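Local atomic coordinates of GEO10716p1 (Drosophila melanogaster, PDB entry 7BTG), a protein that probably removes phosphate from protein arginine residues, as an arginine phosphatase of the low molecular weight protein tyrosine phosphatase family. Residues Asp36-Ser42 and His66-Ile71; Thr11-Pro15 and Leu47-Ala51. The protein carries 1 engineered substitution. All coordinates share one frame; numbering follows the deposited sequence.

Overall arrangement
Contact 2 (T11-P15 with L47-A51) joins the phosphate-binding loop of the active site, to which T11-R13 belong, to the loop L47-A51. Contact 1 (D36-S42 with H66-I71) joins the end of strand 34-39 to the loop before helix 73-78, and N10 of the phosphate-binding loop, just before T11, bonds to its S37 and H66. Their centres lie about 9 Å apart. The four segments alternate along the chain. H66 touches E18 of helix 13-27, and P49 packs on P15 of the same helix. The contacts meet directly: G68 N lies 2.7 Å from L47 O, a probable hydrogen bond, and S37 CB packs on S14 O. The active-site phosphate and the one beside H66 are separate ions.

Contact 1: residues Asp36-Ser42 and His66-Ile71. With PO4 (phosphate ion), chain C.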
loop_
_atom_site.group_PDB
_atom_site.type_symbol
_atom_site.label_atom_id
_atom_site.label_comp_id
_atom_site.label_asym_id
_atom_site.label_seq_id
_atom_site.Cartn_x
_atom_site.Cartn_y
_atom_site.Cartn_z
ATOM N N ASP A 36 -3.735 0.542 -6.916
ATOM C CA ASP A 36 -2.781 -0.410 -7.471
ATOM C C ASP A 36 -1.668 -0.622 -6.450
ATOM O O ASP A 36 -1.643 0.014 -5.393
ATOM C CB ASP A 36 -2.236 0.086 -8.824
ATOM C CG ASP A 36 -1.457 -0.989 -9.577
ATOM O OD1 ASP A 36 -0.639 -0.631 -10.460
ATOM O OD2 ASP A 36 -1.653 -2.187 -9.269
ATOM N N SER A 37 -0.728 -1.515 -6.764
ATOM C CA SER A 37 0.402 -1.673 -5.862
ATOM C C SER A 37 1.629 -2.129 -6.645
ATOM O O SER A 37 1.529 -2.644 -7.764
ATOM C CB SER A 37 0.085 -2.629 -4.704
ATOM O OG SER A 37 -0.137 -3.962 -5.134
ATOM N N ALA A 38 2.798 -1.873 -6.054
ATOM C CA ALA A 38 4.067 -2.144 -6.709
ATOM C C ALA A 38 5.130 -2.330 -5.633
ATOM O O ALA A 38 4.880 -2.103 -4.443
ATOM C CB ALA A 38 4.427 -1.022 -7.690
ATOM N N GLY A 39 6.341 -2.720 -6.067
ATOM C CA GLY A 39 7.398 -3.094 -5.145
ATOM C C GLY A 39 8.733 -2.486 -5.525
ATOM O O GLY A 39 8.861 -1.797 -6.534
ATOM N N LEU A 40 9.731 -2.762 -4.690
ATOM C CA LEU A 40 11.054 -2.161 -4.817
ATOM C C LEU A 40 12.174 -3.186 -5.055
ATOM O O LEU A 40 13.353 -2.818 -5.011
ATOM C CB LEU A 40 11.335 -1.319 -3.566
ATOM C CG LEU A 40 10.279 -0.231 -3.271
ATOM C CD1 LEU A 40 10.404 0.299 -1.887
ATOM C CD2 LEU A 40 10.363 0.941 -4.267
ATOM N N ARG A 41 11.845 -4.462 -5.290
ATOM C CA ARG A 41 12.831 -5.508 -5.548
ATOM C C ARG A 41 12.242 -6.504 -6.534
ATOM O O ARG A 41 11.025 -6.666 -6.621
ATOM C CB ARG A 41 13.249 -6.279 -4.282
ATOM C CG ARG A 41 13.849 -5.463 -3.149
ATOM C CD ARG A 41 15.285 -5.028 -3.412
ATOM N NE ARG A 41 15.803 -4.378 -2.222
ATOM C CZ ARG A 41 15.548 -3.108 -1.908
ATOM N NH1 ARG A 41 14.806 -2.365 -2.714
ATOM N NH2 ARG A 41 16.031 -2.580 -0.795
ATOM N N SER A 42 13.115 -7.196 -7.271
ATOM C CA SER A 42 12.606 -8.213 -8.192
ATOM C C SER A 42 12.260 -9.538 -7.505
ATOM O O SER A 42 11.758 -10.433 -8.181
ATOM C CB SER A 42 13.621 -8.474 -9.307
ATOM O OG SER A 42 14.828 -8.951 -8.744
ATOM N N HIS A 66 -3.296 -10.022 -7.775
ATOM C CA HIS A 66 -2.231 -9.122 -8.201
ATOM C C HIS A 66 -0.922 -9.853 -8.463
ATOM O O HIS A 66 -0.469 -10.651 -7.643
ATOM C CB HIS A 66 -2.037 -8.059 -7.112
ATOM C CG HIS A 66 -0.916 -7.106 -7.368
ATOM N ND1 HIS A 66 -1.058 -6.000 -8.174
ATOM C CD2 HIS A 66 0.355 -7.076 -6.902
ATOM C CE1 HIS A 66 0.080 -5.330 -8.201
ATOM N NE2 HIS A 66 0.953 -5.959 -7.436
ATOM N N LEU A 67 -0.307 -9.572 -9.606
ATOM C CA LEU A 67 1.043 -10.048 -9.879
ATOM C C LEU A 67 2.060 -9.036 -9.356
ATOM O O LEU A 67 1.973 -7.845 -9.675
ATOM C CB LEU A 67 1.239 -10.260 -11.382
ATOM C CG LEU A 67 0.433 -11.339 -12.116
ATOM C CD1 LEU A 67 0.552 -11.177 -13.632
ATOM C CD2 LEU A 67 0.855 -12.731 -11.696
ATOM N N GLY A 68 3.046 -9.517 -8.600
ATOM C CA GLY A 68 4.103 -8.641 -8.122
ATOM C C GLY A 68 4.814 -7.927 -9.253
ATOM O O GLY A 68 5.154 -8.557 -10.258
ATOM N N ARG A 69 4.999 -6.615 -9.140
ATOM C CA ARG A 69 5.693 -5.854 -10.169
ATOM C C ARG A 69 6.555 -4.782 -9.513
ATOM O O ARG A 69 6.359 -4.409 -8.353
ATOM C CB ARG A 69 4.724 -5.203 -11.181
ATOM C CG ARG A 69 3.927 -4.015 -10.622
ATOM C CD ARG A 69 3.048 -3.375 -11.690
ATOM N NE ARG A 69 2.353 -2.172 -11.221
ATOM C CZ ARG A 69 2.893 -0.951 -11.219
ATOM N NH1 ARG A 69 4.144 -0.773 -11.643
ATOM N NH2 ARG A 69 2.188 0.096 -10.789
ATOM N N MET A 70 7.532 -4.305 -10.272
ATOM C CA MET A 70 8.372 -3.219 -9.811
ATOM C C MET A 70 7.661 -1.902 -10.043
ATOM O O MET A 70 6.878 -1.761 -10.980
ATOM C CB MET A 70 9.701 -3.202 -10.560
ATOM C CG MET A 70 10.566 -4.420 -10.367
ATOM S SD MET A 70 11.753 -4.241 -9.014
ATOM C CE MET A 70 11.840 -2.470 -8.802
ATOM N N ILE A 71 7.921 -0.934 -9.162
ATOM C CA ILE A 71 7.530 0.428 -9.469
ATOM C C ILE A 71 8.380 0.905 -10.639
ATOM O O ILE A 71 9.568 0.578 -10.739
ATOM C CB ILE A 71 7.679 1.342 -8.237
ATOM C CG1 ILE A 71 6.935 2.658 -8.461
ATOM C CG2 ILE A 71 9.143 1.633 -7.929
ATOM C CD1 ILE A 71 6.848 3.522 -7.239
HETATM P P PO4 C . -4.361 -5.540 -10.227
HETATM O O1 PO4 C . -5.619 -4.808 -10.646
HETATM O O2 PO4 C . -4.602 -6.364 -8.976
HETATM O O3 PO4 C . -3.962 -6.476 -11.339
HETATM O O4 PO4 C . -3.241 -4.517 -10.070
#
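S37 OG lies over one face of the H66 ring, 3.2 Å above its plane and displaced toward the rim, while a phosphate ion, probably from the crystallisation liquor, sits in plane at the ring's edge. There H66 ND1 donates to phosphate O4 over 3.2 Å at 157°, and D36 OD2 comes to the same edge, 3.7 Å from H66 CE1. The R69 guanidinium carries A38 CB over the centre of one face, 3.8 Å from its plane, and D36 at its edge. R69 NH2 gives D36 OD1 a 2.9 Å salt-bridge hydrogen bond, reaching the oxygen from above the carboxylate plane; NE adds a weak one. With D36 CG anti to the backbone N (chi1 -168°), the carboxylate swings toward R69, whose extended chain reaches it past S37. D75 takes the other end of the guanidinium. Beyond R69, G39 and M70 form a single backbone bridge: I71 N bonds to G39 O at 2.9 Å, and G39 N weakly to R69 O. The bent M70 chain lays SD 3.4 Å from R41 C, and L40 CD2 packs 3.9 Å from I71 CG2, both side chains facing helix 87-99. N10 of the phosphate-binding loop accepts at OD1 from H66 NE2 and R69 N, and its ND2 bonds to S37 OG, which E18 also holds. This is consistent with the Asn-Ser-His network that supports that loop in low molecular weight phosphatases. With both ring nitrogens donating and carboxylate and phosphate close by, H66 is probably inclined toward the protonated form.

Contact 2: residues Thr11-Pro15 and Leu47-Ala51; sequences TCRSP and LEPQA. With PO4 (phosphate ion), chain B.
T11 works in two directions at once: its N bonds to a phosphate ion while its carbonyl O receives Q50 N at 2.9 Å and 166°. A water donates to both T11 O and Q50 O. Alongside, P15 CB meets P49 CG at 3.7 Å as the two rings slide past each other, and C12 SG lies 3.7 Å from Q50 NE2. The ion, probably from the crystallisation liquor, sits in the family's CX5R-type P-loop, where a substrate phosphate would probably bind: T11 N and C12 N bind O1, and R13 N binds O3. A bend at chi3 (-66°) brings the R13 guanidinium edge-on to the ion, NE to O3 at 2.7 Å and NH2 to O4 at 2.8 Å. A leucine here would probably cost the phosphate these two side-chain bonds and leave D86 without its charged mate. S7 OG and G9 N also bond to the ion; S7, probably the engineered substitution, stands where the family has its nucleophilic cysteine. C12 is at the N-cap position of helix 13-27, whose N-terminal end probably helps stabilise the anion. Q50 occupies that of helix 51-58, F135 of helix 133-154 touches both, and R13 and S14 rest on strand 2-7.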
loop_
_atom_site.group_PDB
_atom_site.type_symbol
_atom_site.label_atom_id
_atom_site.label_comp_id
_atom_site.label_asym_id
_atom_site.label_seq_id
_atom_site.Cartn_x
_atom_site.Cartn_y
_atom_site.Cartn_z
ATOM N N THR A 11 4.257 -8.274 -2.244
ATOM C CA THR A 11 3.729 -9.618 -2.082
ATOM C C THR A 11 2.979 -9.807 -0.776
ATOM O O THR A 11 2.212 -10.764 -0.673
ATOM C CB THR A 11 4.878 -10.649 -2.175
ATOM O OG1 THR A 11 4.385 -11.979 -1.997
ATOM C CG2 THR A 11 5.961 -10.365 -1.132
ATOM N N CYS A 12 3.138 -8.920 0.215
ATOM C CA CYS A 12 2.395 -9.030 1.467
ATOM C C CYS A 12 1.615 -7.751 1.747
ATOM O O CYS A 12 0.412 -7.690 1.494
ATOM C CB CYS A 12 3.338 -9.333 2.636
ATOM S SG CYS A 12 4.205 -10.920 2.557
ATOM N N ARG A 13 2.308 -6.709 2.218
ATOM C CA ARG A 13 1.638 -5.508 2.709
ATOM C C ARG A 13 0.933 -4.746 1.591
ATOM O O ARG A 13 -0.231 -4.361 1.738
ATOM C CB ARG A 13 2.643 -4.605 3.434
ATOM C CG ARG A 13 3.173 -5.203 4.710
ATOM C CD ARG A 13 4.395 -4.451 5.187
ATOM N NE ARG A 13 5.492 -4.641 4.239
ATOM C CZ ARG A 13 6.686 -4.052 4.332
ATOM N NH1 ARG A 13 6.946 -3.226 5.349
ATOM N NH2 ARG A 13 7.615 -4.291 3.402
ATOM N N SER A 14 1.623 -4.493 0.478
ATOM C CA SER A 14 1.020 -3.651 -0.542
ATOM C C SER A 14 -0.175 -4.314 -1.235
ATOM O O SER A 14 -1.177 -3.626 -1.493
ATOM C CB SER A 14 2.060 -3.170 -1.569
ATOM O OG SER A 14 3.000 -4.156 -1.985
ATOM N N PRO A 15 -0.148 -5.614 -1.556
ATOM C CA PRO A 15 -1.358 -6.202 -2.159
ATOM C C PRO A 15 -2.525 -6.228 -1.193
ATOM O O PRO A 15 -3.677 -6.077 -1.618
ATOM C CB PRO A 15 -0.920 -7.621 -2.552
ATOM C CG PRO A 15 0.576 -7.587 -2.573
ATOM C CD PRO A 15 0.967 -6.586 -1.525
ATOM N N LEU A 47 4.824 -13.059 -9.528
ATOM C CA LEU A 47 4.046 -14.020 -8.758
ATOM C C LEU A 47 2.842 -13.336 -8.117
ATOM O O LEU A 47 2.702 -12.109 -8.142
ATOM C CB LEU A 47 4.920 -14.664 -7.679
ATOM C CG LEU A 47 6.302 -15.077 -8.183
ATOM C CD1 LEU A 47 7.214 -15.422 -7.020
ATOM C CD2 LEU A 47 6.197 -16.245 -9.167
ATOM N N GLU A 48 1.972 -14.148 -7.531
ATOM C CA GLU A 48 0.770 -13.709 -6.835
ATOM C C GLU A 48 1.072 -13.457 -5.366
ATOM O O GLU A 48 2.069 -13.961 -4.837
ATOM C CB GLU A 48 -0.331 -14.770 -6.971
ATOM C CG GLU A 48 -1.012 -14.793 -8.337
ATOM C CD GLU A 48 -2.432 -15.331 -8.284
ATOM O OE1 GLU A 48 -2.634 -16.435 -7.733
ATOM O OE2 GLU A 48 -3.346 -14.653 -8.805
ATOM N N PRO A 49 0.219 -12.697 -4.661
ATOM C CA PRO A 49 0.521 -12.369 -3.262
ATOM C C PRO A 49 0.716 -13.628 -2.443
ATOM O O PRO A 49 0.152 -14.681 -2.742
ATOM C CB PRO A 49 -0.713 -11.589 -2.802
ATOM C CG PRO A 49 -1.260 -11.000 -4.071
ATOM C CD PRO A 49 -1.049 -12.079 -5.090
ATOM N N GLN A 50 1.553 -13.511 -1.417
ATOM C CA GLN A 50 1.926 -14.677 -0.642
ATOM C C GLN A 50 0.685 -15.322 -0.046
ATOM O O GLN A 50 -0.205 -14.638 0.466
ATOM C CB GLN A 50 2.903 -14.292 0.456
ATOM C CG GLN A 50 3.672 -15.464 0.954
ATOM C CD GLN A 50 4.443 -15.163 2.215
ATOM O OE1 GLN A 50 5.625 -15.507 2.334
ATOM N NE2 GLN A 50 3.772 -14.528 3.179
ATOM N N ALA A 51 0.651 -16.656 -0.089
ATOM C CA ALA A 51 -0.604 -17.385 0.068
ATOM C C ALA A 51 -1.282 -17.085 1.401
ATOM O O ALA A 51 -2.510 -16.957 1.460
ATOM C CB ALA A 51 -0.353 -18.881 -0.091
HETATM P P PO4 B . 6.024 -7.083 1.405
HETATM O O1 PO4 B . 5.364 -7.175 0.042
HETATM O O2 PO4 B . 6.465 -8.456 1.839
HETATM O O3 PO4 B . 5.091 -6.586 2.483
HETATM O O4 PO4 B . 7.196 -6.103 1.363
HETATM O O HOH W 1 -0.046 -11.644 0.845
HETATM O O HOH W 2 4.592 -11.760 -5.141
#